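Local coordinates for protein particle-associated lyase (Acinetobacter bacteriophage AP22, PDB 4Y9V) that serves as a tailspike of the phage that binds the capsular saccharide of Acinetobacter baumannii and probably cleaves it as a polysaccharide lyase, at residues 573-587 / 601-614. Numbering follows the deposited sequence. Where two conformers were deposited one is given.
Sequences FFNEDTNVEPLRTPT and AILWNKKVVTPKTF. Unlike the reference sequence in segment 601-614: Ile602 (reference Val).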
loop_
_atom_site.group_PDB
_atom_site.type_symbol
_atom_site.label_atom_id
_atom_site.label_comp_id
_atom_site.label_asym_id
_atom_site.label_seq_id
_atom_site.Cartn_x
_atom_site.Cartn_y
_atom_site.Cartn_z
ATOM N N PHE A 573 48.330 -28.540 -14.415
ATOM C CA PHE A 573 47.929 -27.398 -15.217
ATOM C C PHE A 573 49.058 -26.341 -15.259
ATOM O O PHE A 573 49.322 -25.789 -16.334
ATOM C CB PHE A 573 46.595 -26.782 -14.717
ATOM C CG PHE A 573 46.062 -25.759 -15.652
ATOM C CD1 PHE A 573 45.418 -26.138 -16.824
ATOM C CD2 PHE A 573 46.201 -24.412 -15.407
ATOM C CE1 PHE A 573 44.933 -25.192 -17.685
ATOM C CE2 PHE A 573 45.714 -23.463 -16.293
ATOM C CZ PHE A 573 45.079 -23.867 -17.450
ATOM N N PHE A 574 49.675 -26.067 -14.114
ATOM C CA PHE A 574 50.694 -25.048 -14.018
ATOM C C PHE A 574 52.123 -25.601 -13.892
ATOM O O PHE A 574 53.047 -24.817 -13.710
ATOM C CB PHE A 574 50.429 -24.086 -12.845
ATOM C CG PHE A 574 49.199 -23.210 -13.084
ATOM C CD1 PHE A 574 49.160 -22.302 -14.118
ATOM C CD2 PHE A 574 48.089 -23.303 -12.245
ATOM C CE1 PHE A 574 48.065 -21.482 -14.331
ATOM C CE2 PHE A 574 46.979 -22.504 -12.475
ATOM C CZ PHE A 574 46.968 -21.588 -13.488
ATOM N N ASN A 575 52.277 -26.926 -14.019
ATOM C CA ASN A 575 53.602 -27.536 -13.908
ATOM C C ASN A 575 53.851 -28.500 -15.051
ATOM O O ASN A 575 53.068 -29.402 -15.311
ATOM C CB ASN A 575 53.734 -28.319 -12.563
ATOM C CG ASN A 575 53.760 -27.329 -11.440
ATOM O OD1 ASN A 575 54.801 -26.719 -11.139
ATOM N ND2 ASN A 575 52.591 -27.041 -10.859
ATOM N N GLU A 576 55.041 -28.296 -15.652
ATOM C CA GLU A 576 55.509 -29.145 -16.763
ATOM C C GLU A 576 55.853 -30.554 -16.279
ATOM O O GLU A 576 55.673 -31.522 -17.029
ATOM C CB GLU A 576 56.753 -28.492 -17.367
ATOM C CG GLU A 576 56.397 -27.160 -18.061
ATOM C CD GLU A 576 56.179 -25.936 -17.170
ATOM O OE1 GLU A 576 56.683 -25.900 -16.038
ATOM O OE2 GLU A 576 55.545 -25.003 -17.607
ATOM N N ASP A 577 56.279 -30.679 -15.025
ATOM C CA ASP A 577 56.645 -31.954 -14.424
ATOM C C ASP A 577 56.318 -31.816 -12.959
ATOM O O ASP A 577 56.944 -31.079 -12.227
ATOM C CB ASP A 577 58.136 -32.232 -14.587
ATOM C CG ASP A 577 58.574 -33.558 -14.038
ATOM O OD1 ASP A 577 57.854 -34.154 -13.228
ATOM O OD2 ASP A 577 59.681 -33.982 -14.416
ATOM N N THR A 578 55.268 -32.546 -12.475
ATOM C CA THR A 578 54.848 -32.401 -11.112
ATOM C C THR A 578 55.803 -33.051 -10.124
ATOM O O THR A 578 55.591 -32.862 -8.912
ATOM C CB THR A 578 53.413 -32.932 -10.895
ATOM O OG1 THR A 578 53.427 -34.307 -11.310
ATOM C CG2 THR A 578 52.428 -32.161 -11.741
ATOM N N ASN A 579 56.843 -33.722 -10.546
ATOM C CA ASN A 579 57.899 -34.251 -9.717
ATOM C C ASN A 579 58.869 -33.137 -9.328
ATOM O O ASN A 579 59.623 -33.325 -8.372
ATOM C CB ASN A 579 58.749 -35.295 -10.436
ATOM C CG ASN A 579 58.075 -36.614 -10.673
ATOM O OD1 ASN A 579 57.057 -36.943 -10.111
ATOM N ND2 ASN A 579 58.798 -37.342 -11.548
ATOM N N VAL A 580 58.852 -32.045 -10.080
ATOM C CA VAL A 580 59.827 -30.942 -9.853
ATOM C C VAL A 580 59.210 -29.942 -8.923
ATOM O O VAL A 580 58.147 -29.347 -9.212
ATOM C CB VAL A 580 60.201 -30.227 -11.153
ATOM C CG1 VAL A 580 60.975 -28.936 -10.942
ATOM C CG2 VAL A 580 61.061 -31.140 -12.012
ATOM N N GLU A 581 59.896 -29.757 -7.742
ATOM C CA GLU A 581 59.500 -28.874 -6.682
ATOM C C GLU A 581 60.518 -27.771 -6.430
ATOM O O GLU A 581 61.711 -27.983 -6.729
ATOM C CB GLU A 581 59.300 -29.570 -5.331
ATOM C CG GLU A 581 58.183 -30.672 -5.509
ATOM C CD GLU A 581 57.643 -31.125 -4.165
ATOM O OE1 GLU A 581 56.526 -31.665 -4.197
ATOM O OE2 GLU A 581 58.169 -30.921 -3.060
ATOM N N PRO A 582 60.098 -26.573 -5.980
ATOM C CA PRO A 582 58.714 -26.166 -5.721
ATOM C C PRO A 582 57.839 -26.275 -6.952
ATOM O O PRO A 582 58.279 -26.099 -8.092
ATOM C CB PRO A 582 58.892 -24.679 -5.336
ATOM C CG PRO A 582 60.338 -24.428 -5.266
ATOM C CD PRO A 582 61.121 -25.541 -5.745
ATOM N N LEU A 583 56.567 -26.539 -6.701
ATOM C CA LEU A 583 55.530 -26.536 -7.725
ATOM C C LEU A 583 55.032 -25.098 -7.909
ATOM O O LEU A 583 54.818 -24.373 -6.945
ATOM C CB LEU A 583 54.380 -27.403 -7.292
ATOM C CG LEU A 583 54.723 -28.902 -7.224
ATOM C CD1 LEU A 583 53.895 -29.597 -6.185
ATOM C CD2 LEU A 583 54.660 -29.537 -8.611
ATOM N N ARG A 584 54.860 -24.713 -9.188
ATOM C CA ARG A 584 54.296 -23.417 -9.531
ATOM C C ARG A 584 52.807 -23.364 -9.143
ATOM O O ARG A 584 52.066 -24.279 -9.466
ATOM C CB ARG A 584 54.442 -23.213 -11.032
ATOM C CG ARG A 584 53.989 -21.838 -11.517
ATOM C CD ARG A 584 54.227 -21.653 -12.981
ATOM N NE ARG A 584 55.631 -21.650 -13.391
ATOM C CZ ARG A 584 56.299 -22.687 -13.904
ATOM N NH1 ARG A 584 55.765 -23.915 -14.020
ATOM N NH2 ARG A 584 57.552 -22.509 -14.277
ATOM N N THR A 585 52.450 -22.243 -8.496
ATOM C CA THR A 585 51.035 -22.014 -8.164
ATOM C C THR A 585 50.712 -20.551 -8.451
ATOM O O THR A 585 51.602 -19.685 -8.454
ATOM C CB THR A 585 50.630 -22.370 -6.742
ATOM O OG1 THR A 585 51.203 -21.347 -5.965
ATOM C CG2 THR A 585 51.157 -23.704 -6.255
ATOM N N PRO A 586 49.433 -20.254 -8.716
ATOM C CA PRO A 586 49.028 -18.883 -9.035
ATOM C C PRO A 586 48.515 -18.136 -7.810
ATOM O O PRO A 586 47.365 -18.313 -7.400
ATOM C CB PRO A 586 47.881 -19.142 -10.010
ATOM C CG PRO A 586 47.239 -20.401 -9.524
ATOM C CD PRO A 586 48.382 -21.225 -9.044
ATOM N N THR A 587 49.328 -17.276 -7.164
ATOM C CA THR A 587 48.817 -16.550 -5.998
ATOM C C THR A 587 47.949 -15.383 -6.460
ATOM O O THR A 587 48.451 -14.482 -7.144
ATOM C CB THR A 587 49.984 -16.018 -5.152
ATOM O OG1 THR A 587 50.757 -17.106 -4.632
ATOM C CG2 THR A 587 49.455 -15.184 -3.976
ATOM N N ALA A 601 45.302 -9.907 -10.467
ATOM C CA ALA A 601 46.554 -10.449 -11.004
ATOM C C ALA A 601 46.899 -11.734 -10.284
ATOM O O ALA A 601 46.389 -12.027 -9.208
ATOM C CB ALA A 601 47.677 -9.414 -10.835
ATOM N N ILE A 602 47.850 -12.460 -10.882
ATOM C CA ILE A 602 48.545 -13.556 -10.244
ATOM C C ILE A 602 50.000 -13.171 -10.044
ATOM O O ILE A 602 50.643 -12.640 -10.962
ATOM C CB ILE A 602 48.528 -14.822 -11.197
ATOM C CG1 ILE A 602 47.135 -15.350 -11.337
ATOM C CG2 ILE A 602 49.507 -15.879 -10.706
ATOM C CD1 ILE A 602 46.606 -15.461 -9.965
ATOM N N LEU A 603 50.516 -13.490 -8.862
ATOM C CA LEU A 603 51.956 -13.458 -8.577
ATOM C C LEU A 603 52.446 -14.918 -8.600
ATOM O O LEU A 603 51.903 -15.771 -7.884
ATOM C CB LEU A 603 52.256 -12.813 -7.252
ATOM C CG LEU A 603 51.837 -11.341 -7.120
ATOM C CD1 LEU A 603 52.113 -10.824 -5.740
ATOM C CD2 LEU A 603 52.518 -10.462 -8.132
ATOM N N TRP A 604 53.445 -15.195 -9.413
ATOM C CA TRP A 604 53.978 -16.539 -9.563
ATOM C C TRP A 604 55.113 -16.793 -8.580
ATOM O O TRP A 604 55.981 -15.908 -8.397
ATOM C CB TRP A 604 54.507 -16.758 -11.005
ATOM C CG TRP A 604 53.444 -16.591 -12.035
ATOM C CD1 TRP A 604 53.296 -15.545 -12.893
ATOM C CD2 TRP A 604 52.369 -17.515 -12.316
ATOM N NE1 TRP A 604 52.184 -15.741 -13.700
ATOM C CE2 TRP A 604 51.608 -16.929 -13.353
ATOM C CE3 TRP A 604 51.976 -18.728 -11.790
ATOM C CZ2 TRP A 604 50.460 -17.553 -13.875
ATOM C CZ3 TRP A 604 50.841 -19.365 -12.294
ATOM C CH2 TRP A 604 50.105 -18.752 -13.332
ATOM N N ASN A 605 55.187 -17.977 -8.030
ATOM C CA ASN A 605 56.356 -18.372 -7.236
ATOM C C ASN A 605 57.520 -18.851 -8.078
ATOM O O ASN A 605 58.634 -18.924 -7.567
ATOM C CB ASN A 605 55.979 -19.407 -6.156
ATOM C CG ASN A 605 55.402 -20.687 -6.731
ATOM O OD1 ASN A 605 54.737 -20.692 -7.767
ATOM N ND2 ASN A 605 55.639 -21.789 -6.020
ATOM N N LYS A 606 57.345 -19.179 -9.331
ATOM C CA LYS A 606 58.512 -19.383 -10.212
ATOM C C LYS A 606 57.962 -18.999 -11.587
ATOM O O LYS A 606 56.829 -19.292 -11.985
ATOM C CB LYS A 606 59.155 -20.757 -10.124
ATOM C CG LYS A 606 58.253 -21.874 -10.533
ATOM C CD LYS A 606 59.042 -23.089 -10.947
ATOM C CE LYS A 606 58.386 -24.425 -10.899
ATOM N NZ LYS A 606 59.330 -25.581 -11.119
ATOM N N LYS A 607 58.849 -18.318 -12.307
ATOM C CA LYS A 607 58.499 -17.629 -13.520
ATOM C C LYS A 607 57.955 -18.629 -14.539
ATOM O O LYS A 607 58.360 -19.794 -14.627
ATOM C CB LYS A 607 59.644 -16.816 -14.103
ATOM C CG LYS A 607 60.677 -17.458 -14.877
ATOM C CD LYS A 607 61.739 -16.468 -15.362
ATOM C CE LYS A 607 62.925 -17.285 -15.923
ATOM N NZ LYS A 607 63.919 -16.340 -16.443
ATOM N N VAL A 608 57.019 -18.148 -15.348
ATOM C CA VAL A 608 56.298 -18.980 -16.266
ATOM C C VAL A 608 57.190 -19.498 -17.388
ATOM O O VAL A 608 57.979 -18.758 -17.966
ATOM C CB VAL A 608 55.091 -18.202 -16.859
ATOM C CG1 VAL A 608 54.409 -18.872 -17.981
ATOM C CG2 VAL A 608 54.079 -17.921 -15.703
ATOM N N VAL A 609 56.992 -20.786 -17.720
ATOM C CA VAL A 609 57.617 -21.463 -18.833
ATOM C C VAL A 609 56.619 -21.739 -19.945
ATOM O O VAL A 609 56.982 -21.669 -21.112
ATOM C CB VAL A 609 58.314 -22.734 -18.333
ATOM C CG1 VAL A 609 58.772 -23.613 -19.510
ATOM C CG2 VAL A 609 59.478 -22.427 -17.419
ATOM N N THR A 610 55.377 -22.094 -19.612
ATOM C CA THR A 610 54.372 -22.477 -20.577
ATOM C C THR A 610 53.188 -21.532 -20.454
ATOM O O THR A 610 52.561 -21.487 -19.363
ATOM C CB THR A 610 53.865 -23.922 -20.282
ATOM O OG1 THR A 610 54.979 -24.814 -20.264
ATOM C CG2 THR A 610 52.882 -24.450 -21.297
ATOM N N PRO A 611 52.820 -20.814 -21.470
ATOM C CA PRO A 611 51.610 -19.953 -21.410
ATOM C C PRO A 611 50.373 -20.800 -21.054
ATOM O O PRO A 611 50.188 -21.899 -21.582
ATOM C CB PRO A 611 51.493 -19.389 -22.831
ATOM C CG PRO A 611 52.935 -19.331 -23.295
ATOM C CD PRO A 611 53.502 -20.655 -22.791
ATOM N N LYS A 612 49.519 -20.215 -20.212
ATOM C CA LYS A 612 48.259 -20.803 -19.802
ATOM C C LYS A 612 47.154 -19.740 -19.782
ATOM O O LYS A 612 47.406 -18.633 -19.329
ATOM C CB LYS A 612 48.326 -21.394 -18.380
ATOM C CG LYS A 612 49.217 -22.600 -18.226
ATOM C CD LYS A 612 48.650 -23.854 -18.748
ATOM C CE LYS A 612 49.697 -24.854 -19.219
ATOM N NZ LYS A 612 49.128 -26.216 -19.050
ATOM N N THR A 613 45.956 -20.133 -20.224
ATOM C CA THR A 613 44.784 -19.259 -20.207
ATOM C C THR A 613 43.849 -19.704 -19.096
ATOM O O THR A 613 43.529 -20.912 -18.971
ATOM C CB THR A 613 44.068 -19.287 -21.581
ATOM O OG1 THR A 613 44.978 -18.852 -22.589
ATOM C CG2 THR A 613 42.834 -18.421 -21.583
ATOM N N PHE A 614 43.400 -18.752 -18.269
ATOM C CA PHE A 614 42.575 -19.071 -17.102
ATOM C C PHE A 614 41.836 -17.817 -16.681
ATOM O O PHE A 614 42.058 -16.737 -17.231
ATOM C CB PHE A 614 43.427 -19.705 -15.992
ATOM C CG PHE A 614 44.597 -18.801 -15.569
ATOM C CD1 PHE A 614 44.424 -17.872 -14.575
ATOM C CD2 PHE A 614 45.817 -18.927 -16.190
ATOM C CE1 PHE A 614 45.485 -17.043 -14.218
ATOM C CE2 PHE A 614 46.873 -18.110 -15.835
ATOM C CZ PHE A 614 46.702 -17.166 -14.841
HETATM O O HOH W 1 57.380 -27.746 -11.243
HETATM O O HOH W 2 55.046 -22.523 -16.716
HETATM O O HOH W 3 60.943 -25.562 -8.952
HETATM O O HOH W 4 59.433 -24.777 -13.875
HETATM O O HOH W 5 52.450 -18.413 -6.157
#
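Phe574 drives the edge of its ring at the face of Phe614, the planes 87° apart in a T-shaped pair, and with Trp604, whose rim meets Phe574 CE1 at CH2 (3.6 Å), the two form an aromatic cluster. Ile602 CG2 lies over one face of the Trp604 ring and Val608 CG2 over the other. Next door, the aliphatic chain of Lys612 runs across a face of Phe573 in a CH-pi contact, with CD 3.9 Å from the ring centroid. Bending at chi2 (-76°) keeps the lysine over the ring, where NZ makes a cation-pi contact and also donates to Phe573 O (2.8 Å).

At the guanidinium of Arg584, a water lies over the centre of one face and Lys606 CE over the rim of the other. The chain runs out extended and turns at chi3 (-65°), bringing NE and NH2 to the 606-609 loop, where NE gives to Lys606 O and NH2 to Lys607 O (2.9 Å). NH1 binds Phe574 O in the guanidinium plane and forms a salt bridge with Glu576 OE1 (3.0 Å). The same carboxylate takes the hydroxyl of Thr610 on the anti lone pair of OE2 (2.7 Å from OG1).

Asn605 acts as a two-way clamp: ND2 donates almost straight to Leu583 O (2.9 Å), while OD1 accepts from Thr585 N. Lys606 NZ donates to three waters and only weakly to Pro582 O.

Thr587 and Leu603 then form a hydrogen-bonded antiparallel pair, so the loops merge into hairpin 586-594/597-604 of the Ig-like domain. Thr585 OG1 bonds to Thr587 OG1 of a second subunit, and Thr587 OG1 to Thr585 OG1 of the third. Strand 538-545 flanks 597-604, Thr539 binding Trp604 NE1; strand 555-561 packs on Phe614 through Val560.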